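Local coordinates for protein putative glutathione S-transferase (Sinorhizobium meliloti, PDB 4MDC) that probably acts as a homodimeric glutathione transferase, joining the thiol of glutathione to electrophilic substrates, at residues Gln126-Asp131 with Ala198-Leu203. Residues are numbered along the deposited sequence; the frame is centred on the assembly and turned at random.
Sequences QKMEAD and AAISVL
Selenomethionine 128 (Met128), from the long helix 111-145, reaches across to Ala199, Ile200 and Leu203 of helix 191-205, inside the all-helical C-terminal domain of the glutathione S-transferase fold. The two segments run nearly parallel, with 21° between their N-to-C directions, but their axes come no closer than 11.2 Å. That separation is wide for directly packed helices and matches the small buried surface of 137 Å² and the absence of any hydrogen bond between the segments; one long side chain spans the distance. CG of Met128 stands anti to the backbone N (chi1 -165°), and the chain is fully extended beyond it, carrying selenium and methyl straight toward the other helix. Met128 SE lies 4.3 Å from Ala199 CB, an ordinary van der Waals distance. Met128 CE meets Ile200 CD1 at 4.3 Å; the side chain of Ile200 sets out from its backbone in a direction leading off from Met128, and the delta methyl bends round to make the touch. Leu203, one turn after Ala199, meets Met128 tip to tip through CD1, although the modelled separation of that carbon from Met128 CE is implausibly short and its exact value is doubtful.

Ile200 also packs on Met171 and Leu174 of helix 167-180, and Leu203 on Ile209, while Met128 touches His170. On helix 111-145, Asp131 OD2 is hydrogen-bonded to His170 NE2 and forms a salt bridge with Lys127 NZ at 3.2 Å through its syn lone pair, while Lys127 packs on Ala69 of the second subunit. Within helix 191-205, Ser201 OG hydrogen-bonds Arg36 NH1 of helix 33-44 and donates to Ala198 O at 2.8 Å, tilted 29° from the carbonyl plane.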
loop_
_atom_site.group_PDB
_atom_site.type_symbol
_atom_site.label_atom_id
_atom_site.label_comp_id
_atom_site.label_asym_id
_atom_site.label_seq_id
_atom_site.Cartn_x
_atom_site.Cartn_y
_atom_site.Cartn_z
ATOM N N GLN B 126 -4.929 1.692 -3.883
ATOM C CA GLN B 126 -4.675 2.427 -2.681
ATOM C C GLN B 126 -5.227 3.847 -2.731
ATOM O O GLN B 126 -5.935 4.236 -1.808
ATOM C CB GLN B 126 -3.147 2.475 -2.381
ATOM C CG GLN B 126 -2.590 1.090 -2.228
ATOM C CD GLN B 126 -1.065 1.097 -1.953
ATOM O OE1 GLN B 126 -0.426 2.137 -1.738
ATOM N NE2 GLN B 126 -0.505 -0.089 -1.957
ATOM N N LYS B 127 -4.793 4.665 -3.702
ATOM C CA LYS B 127 -5.261 6.055 -3.735
ATOM C C LYS B 127 -6.778 6.151 -3.979
ATOM O O LYS B 127 -7.503 6.741 -3.181
ATOM C CB LYS B 127 -4.502 6.891 -4.733
ATOM C CG LYS B 127 -4.885 8.369 -4.639
ATOM C CD LYS B 127 -4.037 9.264 -5.504
ATOM C CE LYS B 127 -4.567 10.648 -5.670
ATOM N NZ LYS B 127 -4.970 11.319 -4.421
HETATM N N MSE B 128 -7.263 5.619 -5.099
HETATM C CA MSE B 128 -8.696 5.647 -5.403
HETATM C C MSE B 128 -9.471 4.921 -4.316
HETATM O O MSE B 128 -10.622 5.279 -3.986
HETATM C CB MSE B 128 -9.039 5.046 -6.763
HETATM C CG MSE B 128 -10.478 5.422 -7.190
HETATM SE SE MSE B 128 -10.866 4.619 -8.949
HETATM C CE MSE B 128 -12.686 5.360 -9.086
ATOM N N GLU B 129 -8.867 3.894 -3.752
ATOM C CA GLU B 129 -9.563 3.122 -2.697
ATOM C C GLU B 129 -9.840 3.988 -1.441
ATOM O O GLU B 129 -10.932 4.012 -0.900
ATOM C CB GLU B 129 -8.695 1.919 -2.381
ATOM C CG GLU B 129 -9.206 1.022 -1.299
ATOM C CD GLU B 129 -10.329 0.079 -1.780
ATOM O OE1 GLU B 129 -10.687 0.094 -2.995
ATOM O OE2 GLU B 129 -10.831 -0.716 -0.931
ATOM N N ALA B 130 -8.845 4.783 -1.068
ATOM C CA ALA B 130 -8.988 5.696 0.077
ATOM C C ALA B 130 -9.857 6.892 -0.222
ATOM O O ALA B 130 -10.689 7.298 0.634
ATOM C CB ALA B 130 -7.625 6.186 0.566
ATOM N N ASP B 131 -9.721 7.432 -1.435
ATOM C CA ASP B 131 -10.402 8.683 -1.801
ATOM C C ASP B 131 -11.873 8.418 -2.058
ATOM O O ASP B 131 -12.714 9.251 -1.820
ATOM C CB ASP B 131 -9.879 9.253 -3.125
ATOM C CG ASP B 131 -8.512 9.896 -3.007
ATOM O OD1 ASP B 131 -8.048 10.073 -1.866
ATOM O OD2 ASP B 131 -7.938 10.198 -4.079
ATOM N N ALA B 198 -10.842 -3.636 -11.816
ATOM C CA ALA B 198 -11.415 -4.159 -10.596
ATOM C C ALA B 198 -12.107 -3.069 -9.762
ATOM O O ALA B 198 -13.196 -3.248 -9.317
ATOM C CB ALA B 198 -10.353 -4.844 -9.780
ATOM N N ALA B 199 -11.441 -1.930 -9.596
ATOM C CA ALA B 199 -11.963 -0.786 -8.845
ATOM C C ALA B 199 -13.193 -0.190 -9.555
ATOM O O ALA B 199 -14.249 -0.030 -8.917
ATOM C CB ALA B 199 -10.914 0.280 -8.664
ATOM N N ILE B 200 -13.086 -0.031 -10.880
ATOM C CA ILE B 200 -14.229 0.483 -11.629
ATOM C C ILE B 200 -15.431 -0.457 -11.551
ATOM O O ILE B 200 -16.572 0.040 -11.476
ATOM C CB ILE B 200 -13.876 0.666 -13.132
ATOM C CG1 ILE B 200 -12.929 1.838 -13.289
ATOM C CG2 ILE B 200 -15.093 0.829 -14.007
ATOM C CD1 ILE B 200 -13.307 3.098 -12.666
ATOM N N SER B 201 -15.197 -1.762 -11.578
ATOM C CA SER B 201 -16.312 -2.730 -11.581
ATOM C C SER B 201 -17.125 -2.651 -10.310
ATOM O O SER B 201 -18.387 -2.842 -10.316
ATOM C CB SER B 201 -15.832 -4.163 -11.837
ATOM O OG SER B 201 -15.175 -4.734 -10.716
ATOM N N VAL B 202 -16.474 -2.334 -9.190
ATOM C CA VAL B 202 -17.190 -2.187 -7.898
ATOM C C VAL B 202 -18.093 -0.931 -7.928
ATOM O O VAL B 202 -19.283 -0.971 -7.536
ATOM C CB VAL B 202 -16.195 -2.148 -6.732
ATOM C CG1 VAL B 202 -16.827 -1.744 -5.421
ATOM C CG2 VAL B 202 -15.506 -3.511 -6.575
ATOM N N LEU B 203 -17.485 0.192 -8.322
ATOM C CA LEU B 203 -18.209 1.430 -8.439
ATOM C C LEU B 203 -19.356 1.289 -9.439
ATOM O O LEU B 203 -20.434 1.844 -9.207
ATOM C CB LEU B 203 -17.284 2.581 -8.794
ATOM C CG LEU B 203 -16.292 2.844 -7.648
ATOM C CD1 LEU B 203 -15.202 3.822 -8.091
ATOM C CD2 LEU B 203 -16.991 3.378 -6.434
#